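Local structure of MSHA biogenesis protein MshE (Vibrio cholerae, 5HTL) at residues Q27-N30 with A31-N34; G40-L43 with I44-F48; A114-A117 with L118-L122. The protein binds the bacterial second messenger cyclic di-GMP with high affinity through its MshEN domain and probably couples that signal to MSHA pilus biogenesis. All coordinates share one frame; numbering follows the deposited sequence.

Contact 1 (Q27-N30 with A31-N34); sequences QALN and AQKN. With C2E (9,9'-[(2R,3R,3aS,5S,7aR,9R,10R,10aS,12S,14aR)-3,5,10,12-tetrahydroxy-5,12-dioxidooctahydro-2H,7H-difuro[3,2-d:3',2'-j][1,3,7,9,2,8]tetraoxadiphosphacyclododecine-2,9-diyl]bis(2-amino-1,9-dihydro-6H-purin-6-one)), chain C.
The cyclic di-GMP pocket takes one wall from the last turn of helix 22-32, where L29 and Q32, three residues apart, face the nucleotide together. L29 supplies the apolar half. Its two methyls lie over one face of a guanine, CD1 3.5 Å from C2E C2 and CD2 3.5 Å from C2E N3. Q32 supplies the polar half with both ends of its amide: NE2 donates to the phosphate oxygen O11 of C2E (2.9 Å, 159° at the hydrogen), while OE1 receives the ribose hydroxyl O2' at 3.1 Å. A chi1 of 145°, well off a staggered value, followed by an extended chain carries the amide alongside L29 CD2 to the ribose and phosphate. Its rotation is further fixed by a second bond of NE2, to the carbonyl of R37, and by a water that donates to both Q32 OE1 and L29 O, tying the glutamine back to its own helix. The backbone beneath is regular: Q32 N bonds A28 O (2.8 Å) and A31 N bonds Q27 O (3.0 Å). One helical turn thus covers a base with L29 and binds the sugar-phosphate with Q32, forming this helix's share of the MshEN cyclic di-GMP pocket.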
ATOM      1  N   GLN A  27      -3.323  26.800 -12.322  1.00 14.92           N
ATOM      2  CA  GLN A  27      -4.701  27.240 -12.382  1.00 17.74           C
ATOM      3  C   GLN A  27      -5.563  26.515 -11.349  1.00 16.25           C
ATOM      4  O   GLN A  27      -6.349  27.134 -10.634  1.00 17.37           O
ATOM      5  CB  GLN A  27      -5.258  27.014 -13.790  1.00 18.04           C
ATOM      6  CG  GLN A  27      -6.636  27.591 -13.994  1.00 19.45           C
ATOM      7  CD  GLN A  27      -7.140  27.411 -15.410  1.00 22.86           C
ATOM      8  OE1 GLN A  27      -6.408  26.963 -16.295  1.00 30.04           O
ATOM      9  NE2 GLN A  27      -8.400  27.768 -15.634  1.00 28.29           N
ATOM     10  N   ALA A  28      -5.395  25.201 -11.250  1.00 15.85           N
ATOM     11  CA  ALA A  28      -6.204  24.413 -10.325  1.00 13.20           C
ATOM     12  C   ALA A  28      -5.845  24.686  -8.863  1.00 15.21           C
ATOM     13  O   ALA A  28      -6.728  24.713  -8.008  1.00 16.77           O
ATOM     14  CB  ALA A  28      -6.081  22.945 -10.634  1.00 16.30           C
ATOM     15  N   LEU A  29      -4.561  24.881  -8.579  1.00 13.71           N
ATOM     16  CA  LEU A  29      -4.127  25.185  -7.215  1.00 14.24           C
ATOM     17  C   LEU A  29      -4.715  26.516  -6.768  1.00 19.72           C
ATOM     18  O   LEU A  29      -5.175  26.637  -5.631  1.00 20.64           O
ATOM     19  CB  LEU A  29      -2.603  25.198  -7.107  1.00 16.71           C
ATOM     20  CG  LEU A  29      -1.940  23.830  -7.207  1.00 16.29           C
ATOM     21  CD1 LEU A  29      -0.437  24.015  -7.387  1.00 17.37           C
ATOM     22  CD2 LEU A  29      -2.250  22.987  -5.972  1.00 18.26           C
ATOM     23  N   ASN A  30      -4.721  27.495  -7.669  1.00 18.78           N
ATOM     24  CA  ASN A  30      -5.347  28.795  -7.399  1.00 24.34           C
ATOM     25  C   ASN A  30      -6.844  28.643  -7.139  1.00 24.66           C
ATOM     26  O   ASN A  30      -7.399  29.234  -6.206  1.00 29.87           O
ATOM     27  CB  ASN A  30      -5.128  29.764  -8.573  1.00 22.81           C
ATOM     28  CG  ASN A  30      -3.671  30.153  -8.759  1.00 31.80           C
ATOM     29  OD1 ASN A  30      -2.859  30.026  -7.844  1.00 35.60           O
ATOM     30  ND2 ASN A  30      -3.335  30.640  -9.951  1.00 34.39           N
ATOM     31  N   ALA A  31      -7.493  27.832  -7.968  1.00 19.90           N
ATOM     32  CA  ALA A  31      -8.946  27.674  -7.940  1.00 20.54           C
ATOM     33  C   ALA A  31      -9.455  26.839  -6.764  1.00 18.38           C
ATOM     34  O   ALA A  31     -10.598  27.008  -6.313  1.00 24.36           O
ATOM     35  CB  ALA A  31      -9.419  27.060  -9.248  1.00 23.09           C
ATOM     36  N   GLN A  32      -8.612  25.945  -6.265  1.00 19.56           N
ATOM     37  CA  GLN A  32      -8.986  25.034  -5.189  1.00 19.97           C
ATOM     38  C   GLN A  32      -9.154  25.759  -3.846  1.00 19.28           C
ATOM     39  O   GLN A  32      -9.968  25.349  -3.007  1.00 19.70           O
ATOM     40  CB  GLN A  32      -7.935  23.921  -5.096  1.00 26.27           C
ATOM     41  CG  GLN A  32      -7.657  23.422  -3.703  1.00 27.45           C
ATOM     42  CD  GLN A  32      -6.641  22.301  -3.677  1.00 19.03           C
ATOM     43  OE1 GLN A  32      -5.462  22.503  -3.954  1.00 19.66           O
ATOM     44  NE2 GLN A  32      -7.090  21.119  -3.302  1.00 15.93           N
ATOM     45  N   LYS A  33      -8.410  26.848  -3.669  1.00 20.30           N
ATOM     46  CA  LYS A  33      -8.337  27.543  -2.380  1.00 22.37           C
ATOM     47  C   LYS A  33      -9.700  27.844  -1.762  1.00 20.82           C
ATOM     48  O   LYS A  33     -10.562  28.458  -2.393  1.00 25.18           O
ATOM     49  CB  LYS A  33      -7.500  28.820  -2.494  1.00 27.45           C
ATOM     50  CG  LYS A  33      -6.016  28.555  -2.722  1.00 30.50           C
ATOM     51  CD  LYS A  33      -5.233  29.853  -2.841  1.00 35.61           C
ATOM     52  CE  LYS A  33      -3.755  29.574  -3.010  1.00 42.57           C
ATOM     53  NZ  LYS A  33      -3.252  28.750  -1.882  1.00 47.82           N
ATOM     54  N   ASN A  34      -9.867  27.359  -0.530  1.00 26.71           N
ATOM     55  CA  ASN A  34     -11.084  27.510   0.285  1.00 27.38           C
ATOM     56  C   ASN A  34     -12.401  27.037  -0.308  1.00 23.57           C
ATOM     57  O   ASN A  34     -13.458  27.454   0.148  1.00 22.07           O
ATOM     58  CB  ASN A  34     -11.237  28.931   0.847  1.00 36.25           C
ATOM     59  CG  ASN A  34     -10.832  29.019   2.308  1.00 49.90           C
ATOM     60  OD1 ASN A  34      -9.861  28.387   2.726  1.00 45.21           O
ATOM     61  ND2 ASN A  34     -11.584  29.788   3.095  1.00 56.43           N
TER
HETATM   62  P1  C2E C 201      -0.708  15.319  -1.879  1.00 14.03           P
HETATM   63  O2P C2E C 201      -0.688  14.925  -3.335  1.00 13.94           O
HETATM   64  O1P C2E C 201       0.579  14.969  -1.163  1.00 16.88           O
HETATM   65  O5' C2E C 201      -0.992  16.871  -1.800  1.00 14.37           O
HETATM   66  C5' C2E C 201      -1.233  17.604  -0.631  1.00 15.21           C
HETATM   67  C4' C2E C 201      -1.720  18.961  -0.856  1.00 14.67           C
HETATM   68  O4' C2E C 201      -0.774  19.722  -1.544  1.00 15.97           O
HETATM   69  C3' C2E C 201      -2.957  18.979  -1.710  1.00 14.50           C
HETATM   70  O3' C2E C 201      -4.106  18.992  -0.897  1.00 16.32           O
HETATM   71  C2' C2E C 201      -2.802  20.103  -2.522  1.00 17.23           C
HETATM   72  O2' C2E C 201      -3.462  21.243  -1.931  1.00 22.47           O
HETATM   73  C1' C2E C 201      -1.345  20.350  -2.654  1.00 16.92           C
HETATM   74  N9  C2E C 201      -0.814  19.726  -3.826  1.00 18.02           N
HETATM   75  C8  C2E C 201      -0.925  18.567  -4.469  1.00 14.47           C
HETATM   76  N7  C2E C 201      -0.088  18.633  -5.512  1.00 14.75           N
HETATM   77  C5  C2E C 201       0.545  19.844  -5.506  1.00 13.99           C
HETATM   78  C6  C2E C 201       1.506  20.396  -6.362  1.00 14.74           C
HETATM   79  O6  C2E C 201       1.957  19.705  -7.428  1.00 16.61           O
HETATM   80  N1  C2E C 201       1.963  21.629  -6.117  1.00 16.03           N
HETATM   81  C2  C2E C 201       1.516  22.310  -5.059  1.00 18.21           C
HETATM   82  N2  C2E C 201       2.044  23.623  -4.852  1.00 20.60           N
HETATM   83  N3  C2E C 201       0.594  21.821  -4.201  1.00 18.72           N
HETATM   84  C4  C2E C 201       0.083  20.584  -4.396  1.00 19.09           C
HETATM   85  P11 C2E C 201      -5.419  18.194  -1.316  1.00 15.54           P
HETATM   86  O21 C2E C 201      -6.560  18.540  -0.374  1.00 19.21           O
HETATM   87  O11 C2E C 201      -5.793  18.642  -2.699  1.00 17.09           O
HETATM   88  O5A C2E C 201      -5.153  16.660  -1.420  1.00 15.47           O
HETATM   89  C5A C2E C 201      -4.772  15.888  -0.292  1.00 16.05           C
HETATM   90  C4A C2E C 201      -4.231  14.584  -0.574  1.00 14.38           C
HETATM   91  O4A C2E C 201      -5.279  13.713  -1.125  1.00 15.17           O
HETATM   92  C3A C2E C 201      -3.182  14.603  -1.617  1.00 14.24           C
HETATM   93  O3A C2E C 201      -1.867  14.572  -1.102  1.00 12.77           O
HETATM   94  C2A C2E C 201      -3.439  13.423  -2.467  1.00 14.51           C
HETATM   95  O2A C2E C 201      -2.795  12.288  -2.047  1.00 16.93           O
HETATM   96  C1A C2E C 201      -4.903  13.180  -2.372  1.00 15.72           C
HETATM   97  N91 C2E C 201      -5.775  13.807  -3.356  1.00 12.87           N
HETATM   98  C81 C2E C 201      -5.593  14.949  -4.047  1.00 14.33           C
HETATM   99  N71 C2E C 201      -6.667  15.184  -4.821  1.00 15.13           N
HETATM  100  C51 C2E C 201      -7.557  14.184  -4.618  1.00 14.54           C
HETATM  101  C61 C2E C 201      -8.830  13.867  -5.104  1.00 21.69           C
HETATM  102  O61 C2E C 201      -9.486  14.670  -6.022  1.00 19.54           O
HETATM  103  N11 C2E C 201      -9.438  12.762  -4.676  1.00 19.21           N
HETATM  104  C21 C2E C 201      -8.856  11.959  -3.790  1.00 18.58           C
HETATM  105  N21 C2E C 201      -9.581  10.814  -3.407  1.00 20.78           N
HETATM  106  N31 C2E C 201      -7.644  12.216  -3.284  1.00 17.71           N
HETATM  107  C41 C2E C 201      -6.987  13.324  -3.689  1.00 16.21           C
HETATM  108  O   HOH W   1      -4.149  25.005  -3.482  1.00 28.28           O

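Contact 2 (G40-L43 with I44-F48); sequences GDTL and ISLGF. With C2E (9,9'-[(2R,3R,3aS,5S,7aR,9R,10R,10aS,12S,14aR)-3,5,10,12-tetrahydroxy-5,12-dioxidooctahydro-2H,7H-difuro[3,2-d:3',2'-j][1,3,7,9,2,8]tetraoxadiphosphacyclododecine-2,9-diyl]bis(2-amino-1,9-dihydro-6H-purin-6-one)), chain C.
G40 accepts I44 N through its carbonyl O (2.9 Å) and offers its own N to the ligand, the N-H pointing almost straight at N71 of a guanine (3.0 Å, 166°). Having no side chain, it lets O61 of that base come close to the backbone. D41 N takes up this O61 at 2.7 Å, a weak bond because it is bent, so two successive amides read the Hoogsteen edge of the purine. The D41 and I44 side chains leave the helix in parallel, OD1 of D41 4.0 Å from CD1 of I44; D41 O meanwhile receives S45 N. T42 O is gripped twice, by L46 N and by the hydroxyl of S45: a chi1 of 82° turns OG of S45 back along the helix, 2.7 Å from T42 O. T42's own OG1 bonds R38 O, and its CG2 lies alongside CD1 of L46. L43 O is the outer acceptor of the Schellman motif that follows: F48 N reaches back to it (3.0 Å), G47 N bonds I44 O inside it, and G47 turns the chain with a positive phi of 87°. The same reversal brings the F48 ring round to L43, which meets it at the edge and near its plane, CD2 to CD2 4.0 Å. CB of L46 lies over one face, toward the rim of the ring.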
ATOM      1  N   GLY A  40      -7.399  16.865  -7.254  1.00 14.11           N
ATOM      2  CA  GLY A  40      -7.836  16.012  -8.348  1.00 14.78           C
ATOM      3  C   GLY A  40      -9.223  16.398  -8.828  1.00 15.06           C
ATOM      4  O   GLY A  40      -9.459  16.569 -10.031  1.00 14.89           O
ATOM      5  N   ASP A  41     -10.149  16.547  -7.885  1.00 13.76           N
ATOM      6  CA  ASP A  41     -11.517  16.938  -8.214  1.00 13.38           C
ATOM      7  C   ASP A  41     -11.565  18.338  -8.839  1.00 14.27           C
ATOM      8  O   ASP A  41     -12.399  18.615  -9.698  1.00 14.68           O
ATOM      9  CB  ASP A  41     -12.412  16.821  -6.973  1.00 16.43           C
ATOM     10  CG  ASP A  41     -12.745  15.366  -6.615  1.00 22.79           C
ATOM     11  OD1 ASP A  41     -12.762  14.492  -7.513  1.00 23.04           O
ATOM     12  OD2 ASP A  41     -13.004  15.102  -5.422  1.00 29.40           O
ATOM     13  N   THR A  42     -10.654  19.217  -8.434  1.00 13.65           N
ATOM     14  CA  THR A  42     -10.566  20.537  -9.059  1.00 12.42           C
ATOM     15  C   THR A  42     -10.105  20.442 -10.516  1.00 12.75           C
ATOM     16  O   THR A  42     -10.677  21.073 -11.407  1.00 15.47           O
ATOM     17  CB  THR A  42      -9.655  21.482  -8.266  1.00 14.48           C
ATOM     18  OG1 THR A  42     -10.153  21.581  -6.919  1.00 17.35           O
ATOM     19  CG2 THR A  42      -9.659  22.866  -8.878  1.00 16.77           C
ATOM     20  N   LEU A  43      -9.069  19.650 -10.751  1.00 13.13           N
ATOM     21  CA  LEU A  43      -8.613  19.369 -12.106  1.00 13.14           C
ATOM     22  C   LEU A  43      -9.703  18.746 -12.977  1.00 12.09           C
ATOM     23  O   LEU A  43      -9.844  19.098 -14.148  1.00 15.20           O
ATOM     24  CB  LEU A  43      -7.385  18.468 -12.046  1.00 14.09           C
ATOM     25  CG  LEU A  43      -6.125  19.153 -11.519  1.00 10.71           C
ATOM     26  CD1 LEU A  43      -5.113  18.104 -11.120  1.00 12.80           C
ATOM     27  CD2 LEU A  43      -5.557  20.103 -12.566  1.00 15.27           C
ATOM     28  N   ILE A  44     -10.497  17.839 -12.410  1.00 13.60           N
ATOM     29  CA  ILE A  44     -11.614  17.235 -13.143  1.00 14.28           C
ATOM     30  C   ILE A  44     -12.691  18.268 -13.471  1.00 16.33           C
ATOM     31  O   ILE A  44     -13.215  18.312 -14.588  1.00 17.47           O
ATOM     32  CB  ILE A  44     -12.246  16.084 -12.343  1.00 14.37           C
ATOM     33  CG1 ILE A  44     -11.286  14.905 -12.278  1.00 14.38           C
ATOM     34  CG2 ILE A  44     -13.563  15.633 -12.991  1.00 17.73           C
ATOM     35  CD1 ILE A  44     -11.748  13.809 -11.335  1.00 15.95           C
ATOM     36  N   SER A  45     -13.012  19.115 -12.500  1.00 15.15           N
ATOM     37  CA  SER A  45     -13.999  20.167 -12.709  1.00 17.32           C
ATOM     38  C   SER A  45     -13.599  21.111 -13.842  1.00 19.90           C
ATOM     39  O   SER A  45     -14.455  21.588 -14.592  1.00 17.32           O
ATOM     40  CB  SER A  45     -14.225  20.942 -11.411  1.00 18.67           C
ATOM     41  OG  SER A  45     -13.236  21.935 -11.211  1.00 28.47           O
ATOM     42  N   LEU A  46     -12.297  21.361 -13.969  1.00 16.70           N
ATOM     43  CA  LEU A  46     -11.767  22.248 -15.001  1.00 15.01           C
ATOM     44  C   LEU A  46     -11.610  21.533 -16.340  1.00 17.17           C
ATOM     45  O   LEU A  46     -11.316  22.172 -17.352  1.00 17.82           O
ATOM     46  CB  LEU A  46     -10.425  22.836 -14.546  1.00 17.70           C
ATOM     47  CG  LEU A  46     -10.516  23.892 -13.437  1.00 17.03           C
ATOM     48  CD1 LEU A  46      -9.183  24.103 -12.748  1.00 20.33           C
ATOM     49  CD2 LEU A  46     -11.020  25.203 -14.014  1.00 23.97           C
ATOM     50  N   GLY A  47     -11.796  20.215 -16.349  1.00 15.14           N
ATOM     51  CA  GLY A  47     -11.771  19.448 -17.587  1.00 16.24           C
ATOM     52  C   GLY A  47     -10.388  18.988 -18.010  1.00 12.90           C
ATOM     53  O   GLY A  47     -10.197  18.516 -19.134  1.00 17.32           O
ATOM     54  N   PHE A  48      -9.426  19.090 -17.101  1.00 14.20           N
ATOM     55  CA  PHE A  48      -8.037  18.749 -17.411  1.00 15.18           C
ATOM     56  C   PHE A  48      -7.715  17.286 -17.125  1.00 13.93           C
ATOM     57  O   PHE A  48      -6.679  16.758 -17.552  1.00 14.91           O
ATOM     58  CB  PHE A  48      -7.106  19.619 -16.580  1.00 13.70           C
ATOM     59  CG  PHE A  48      -7.279  21.099 -16.800  1.00 16.81           C
ATOM     60  CD1 PHE A  48      -7.716  21.610 -18.021  1.00 17.60           C
ATOM     61  CD2 PHE A  48      -6.984  21.987 -15.775  1.00 16.48           C
ATOM     62  CE1 PHE A  48      -7.858  22.979 -18.202  1.00 19.89           C
ATOM     63  CE2 PHE A  48      -7.120  23.356 -15.950  1.00 17.89           C
ATOM     64  CZ  PHE A  48      -7.555  23.855 -17.159  1.00 16.56           C
TER
HETATM   65  P1  C2E C 201      -0.708  15.319  -1.879  1.00 14.03           P
HETATM   66  O2P C2E C 201      -0.688  14.925  -3.335  1.00 13.94           O
HETATM   67  O1P C2E C 201       0.579  14.969  -1.163  1.00 16.88           O
HETATM   68  O5' C2E C 201      -0.992  16.871  -1.800  1.00 14.37           O
HETATM   69  C5' C2E C 201      -1.233  17.604  -0.631  1.00 15.21           C
HETATM   70  C4' C2E C 201      -1.720  18.961  -0.856  1.00 14.67           C
HETATM   71  O4' C2E C 201      -0.774  19.722  -1.544  1.00 15.97           O
HETATM   72  C3' C2E C 201      -2.957  18.979  -1.710  1.00 14.50           C
HETATM   73  O3' C2E C 201      -4.106  18.992  -0.897  1.00 16.32           O
HETATM   74  C2' C2E C 201      -2.802  20.103  -2.522  1.00 17.23           C
HETATM   75  O2' C2E C 201      -3.462  21.243  -1.931  1.00 22.47           O
HETATM   76  C1' C2E C 201      -1.345  20.350  -2.654  1.00 16.92           C
HETATM   77  N9  C2E C 201      -0.814  19.726  -3.826  1.00 18.02           N
HETATM   78  C8  C2E C 201      -0.925  18.567  -4.469  1.00 14.47           C
HETATM   79  N7  C2E C 201      -0.088  18.633  -5.512  1.00 14.75           N
HETATM   80  C5  C2E C 201       0.545  19.844  -5.506  1.00 13.99           C
HETATM   81  C6  C2E C 201       1.506  20.396  -6.362  1.00 14.74           C
HETATM   82  O6  C2E C 201       1.957  19.705  -7.428  1.00 16.61           O
HETATM   83  N1  C2E C 201       1.963  21.629  -6.117  1.00 16.03           N
HETATM   84  C2  C2E C 201       1.516  22.310  -5.059  1.00 18.21           C
HETATM   85  N2  C2E C 201       2.044  23.623  -4.852  1.00 20.60           N
HETATM   86  N3  C2E C 201       0.594  21.821  -4.201  1.00 18.72           N
HETATM   87  C4  C2E C 201       0.083  20.584  -4.396  1.00 19.09           C
HETATM   88  P11 C2E C 201      -5.419  18.194  -1.316  1.00 15.54           P
HETATM   89  O21 C2E C 201      -6.560  18.540  -0.374  1.00 19.21           O
HETATM   90  O11 C2E C 201      -5.793  18.642  -2.699  1.00 17.09           O
HETATM   91  O5A C2E C 201      -5.153  16.660  -1.420  1.00 15.47           O
HETATM   92  C5A C2E C 201      -4.772  15.888  -0.292  1.00 16.05           C
HETATM   93  C4A C2E C 201      -4.231  14.584  -0.574  1.00 14.38           C
HETATM   94  O4A C2E C 201      -5.279  13.713  -1.125  1.00 15.17           O
HETATM   95  C3A C2E C 201      -3.182  14.603  -1.617  1.00 14.24           C
HETATM   96  O3A C2E C 201      -1.867  14.572  -1.102  1.00 12.77           O
HETATM   97  C2A C2E C 201      -3.439  13.423  -2.467  1.00 14.51           C
HETATM   98  O2A C2E C 201      -2.795  12.288  -2.047  1.00 16.93           O
HETATM   99  C1A C2E C 201      -4.903  13.180  -2.372  1.00 15.72           C
HETATM  100  N91 C2E C 201      -5.775  13.807  -3.356  1.00 12.87           N
HETATM  101  C81 C2E C 201      -5.593  14.949  -4.047  1.00 14.33           C
HETATM  102  N71 C2E C 201      -6.667  15.184  -4.821  1.00 15.13           N
HETATM  103  C51 C2E C 201      -7.557  14.184  -4.618  1.00 14.54           C
HETATM  104  C61 C2E C 201      -8.830  13.867  -5.104  1.00 21.69           C
HETATM  105  O61 C2E C 201      -9.486  14.670  -6.022  1.00 19.54           O
HETATM  106  N11 C2E C 201      -9.438  12.762  -4.676  1.00 19.21           N
HETATM  107  C21 C2E C 201      -8.856  11.959  -3.790  1.00 18.58           C
HETATM  108  N21 C2E C 201      -9.581  10.814  -3.407  1.00 20.78           N
HETATM  109  N31 C2E C 201      -7.644  12.216  -3.284  1.00 17.71           N
HETATM  110  C41 C2E C 201      -6.987  13.324  -3.689  1.00 16.21           C

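Contact 3 (A114-A117 with L118-L122); sequences AQEA and LLNQL
L118 donates its N to A114 O (2.9 Å), one of a run of i to i+4 bonds along helix 112-121. Its side chain, with CG anti to the backbone N (chi1 -159°), leads away from the 114-117 turn to the sheet, where it meets I104 and F129, with L90 of helix 84-90 nearby. L119 N bonds Q115 O, and the side chain folds over that same carbonyl, CD1 3.5 Å from the oxygen of Q115; CD1 also lies 4.2 Å from the carboxylate oxygen OE2 of E116. L119 packs on F127 and, beyond the chain, on R89 of the second subunit. N120 N bonds E116 O, and its amide carbon CG stands 3.5 Å from that carbonyl oxygen. On the solvent side a water links the two polar ends, accepting from N120 ND2 at 2.6 Å and donating weakly to E116 OE1. Q121 N continues the series on A117 O (3.0 Å), while its bent chain runs off towards H86 and P83. L122 leaves helical geometry, yet its N adds a last such bond, to L118 O. L118 and L122 turned to the sheet, with E116 and N120 on the exposed side, suit the amphipathic helix of a beta-alpha-beta unit, here between strands 101-106 and 126-131.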
ATOM      1  N   ALA A 114     -11.272   8.922   7.273  1.00 16.41           N
ATOM      2  CA  ALA A 114     -11.929   7.617   7.141  1.00 16.16           C
ATOM      3  C   ALA A 114     -11.030   6.463   7.590  1.00 18.60           C
ATOM      4  O   ALA A 114     -11.495   5.508   8.193  1.00 18.49           O
ATOM      5  CB  ALA A 114     -12.430   7.395   5.707  1.00 19.98           C
ATOM      6  N   GLN A 115      -9.737   6.549   7.297  1.00 14.86           N
ATOM      7  CA  GLN A 115      -8.792   5.509   7.688  1.00 16.22           C
ATOM      8  C   GLN A 115      -8.737   5.346   9.196  1.00 17.04           C
ATOM      9  O   GLN A 115      -8.703   4.224   9.706  1.00 19.20           O
ATOM     10  CB  GLN A 115      -7.402   5.877   7.187  1.00 17.73           C
ATOM     11  CG  GLN A 115      -6.354   4.795   7.326  1.00 36.14           C
ATOM     12  CD  GLN A 115      -5.102   5.119   6.536  1.00 37.55           C
ATOM     13  OE1 GLN A 115      -4.167   5.728   7.056  1.00 45.56           O
ATOM     14  NE2 GLN A 115      -5.089   4.738   5.266  1.00 40.74           N
ATOM     15  N   GLU A 116      -8.714   6.472   9.902  1.00 16.58           N
ATOM     16  CA  GLU A 116      -8.688   6.453  11.359  1.00 18.32           C
ATOM     17  C   GLU A 116      -9.929   5.749  11.886  1.00 16.08           C
ATOM     18  O   GLU A 116      -9.863   4.943  12.811  1.00 16.74           O
ATOM     19  CB  GLU A 116      -8.612   7.877  11.908  1.00 20.45           C
ATOM     20  CG  GLU A 116      -8.333   7.952  13.410  1.00 29.14           C
ATOM     21  CD  GLU A 116      -6.850   7.879  13.734  1.00 45.64           C
ATOM     22  OE1 GLU A 116      -6.467   8.262  14.858  1.00 55.70           O
ATOM     23  OE2 GLU A 116      -6.067   7.443  12.864  1.00 48.77           O
ATOM     24  N   ALA A 117     -11.069   6.062  11.283  1.00 14.66           N
ATOM     25  CA  ALA A 117     -12.328   5.432  11.631  1.00 15.67           C
ATOM     26  C   ALA A 117     -12.294   3.929  11.401  1.00 15.91           C
ATOM     27  O   ALA A 117     -12.703   3.141  12.256  1.00 16.44           O
ATOM     28  CB  ALA A 117     -13.448   6.055  10.832  1.00 22.78           C
ATOM     29  N   LEU A 118     -11.803   3.532  10.233  1.00 15.41           N
ATOM     30  CA  LEU A 118     -11.705   2.121   9.883  1.00 18.55           C
ATOM     31  C   LEU A 118     -10.841   1.368  10.897  1.00 17.10           C
ATOM     32  O   LEU A 118     -11.195   0.270  11.335  1.00 19.74           O
ATOM     33  CB  LEU A 118     -11.103   1.985   8.481  1.00 17.19           C
ATOM     34  CG  LEU A 118     -11.336   0.699   7.705  1.00 21.32           C
ATOM     35  CD1 LEU A 118     -12.807   0.431   7.551  1.00 20.62           C
ATOM     36  CD2 LEU A 118     -10.678   0.865   6.339  1.00 20.60           C
ATOM     37  N   LEU A 119      -9.716   1.971  11.275  1.00 15.84           N
ATOM     38  CA  LEU A 119      -8.794   1.391  12.249  1.00 21.12           C
ATOM     39  C   LEU A 119      -9.442   1.139  13.604  1.00 20.96           C
ATOM     40  O   LEU A 119      -9.224   0.101  14.228  1.00 25.50           O
ATOM     41  CB  LEU A 119      -7.591   2.313  12.444  1.00 25.68           C
ATOM     42  CG  LEU A 119      -6.458   2.233  11.424  1.00 33.52           C
ATOM     43  CD1 LEU A 119      -5.663   3.530  11.400  1.00 27.59           C
ATOM     44  CD2 LEU A 119      -5.561   1.061  11.781  1.00 38.75           C
ATOM     45  N   ASN A 120     -10.222   2.100  14.075  1.00 16.78           N
ATOM     46  CA  ASN A 120     -10.858   1.937  15.373  1.00 18.28           C
ATOM     47  C   ASN A 120     -12.034   0.967  15.309  1.00 20.46           C
ATOM     48  O   ASN A 120     -12.413   0.373  16.319  1.00 22.94           O
ATOM     49  CB  ASN A 120     -11.277   3.295  15.936  1.00 18.31           C
ATOM     50  CG  ASN A 120     -10.094   4.195  16.220  1.00 19.22           C
ATOM     51  OD1 ASN A 120      -8.945   3.740  16.264  1.00 24.90           O
ATOM     52  ND2 ASN A 120     -10.361   5.480  16.405  1.00 23.83           N
ATOM     53  N   GLN A 121     -12.591   0.792  14.113  1.00 18.25           N
ATOM     54  CA  GLN A 121     -13.755  -0.061  13.897  1.00 18.35           C
ATOM     55  C   GLN A 121     -13.381  -1.530  13.683  1.00 23.07           C
ATOM     56  O   GLN A 121     -14.163  -2.427  13.995  1.00 23.53           O
ATOM     57  CB  GLN A 121     -14.559   0.450  12.699  1.00 21.71           C
ATOM     58  CG  GLN A 121     -15.840  -0.323  12.407  1.00 27.22           C
ATOM     59  CD  GLN A 121     -16.870  -0.233  13.524  1.00 32.47           C
ATOM     60  OE1 GLN A 121     -17.033   0.812  14.153  1.00 29.38           O
ATOM     61  NE2 GLN A 121     -17.565  -1.336  13.775  1.00 38.46           N
ATOM     62  N   LEU A 122     -12.184  -1.774  13.159  1.00 19.88           N
ATOM     63  CA  LEU A 122     -11.712  -3.139  12.928  1.00 18.24           C
ATOM     64  C   LEU A 122     -10.404  -3.365  13.672  1.00 20.00           C
ATOM     65  O   LEU A 122      -9.396  -3.708  13.059  1.00 23.47           O
ATOM     66  CB  LEU A 122     -11.492  -3.376  11.429  1.00 17.04           C
ATOM     67  CG  LEU A 122     -12.735  -3.382  10.543  1.00 16.53           C
ATOM     68  CD1 LEU A 122     -12.350  -3.166   9.075  1.00 20.76           C
ATOM     69  CD2 LEU A 122     -13.511  -4.670  10.704  1.00 24.01           C
TER
HETATM   70  O   HOH W   2      -8.474   7.040  17.241  1.00 45.08           O

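The three contacts illustrate how one device, the closing turns of a helix, is adapted to its surroundings. Contact 1 is a surface contact, whereas contacts 2 and 3 are partly buried. Contacts 1 and 2 belong to consecutive helices, 22-32 and 39-45; the contact centres lie 10 Å apart. They pack directly, A28 CB meeting L43 CD2 at 3.5 Å, and share one cyclic di-GMP. Contact 1 serves it with side chains, contact 2 with backbone amides. Contact 3, about 29 Å from contact 2 between centres and across the chain's middle, binds no ligand atom: its apolar face serves the three-stranded sheet, while Q115 and L119 also pack on the second subunit.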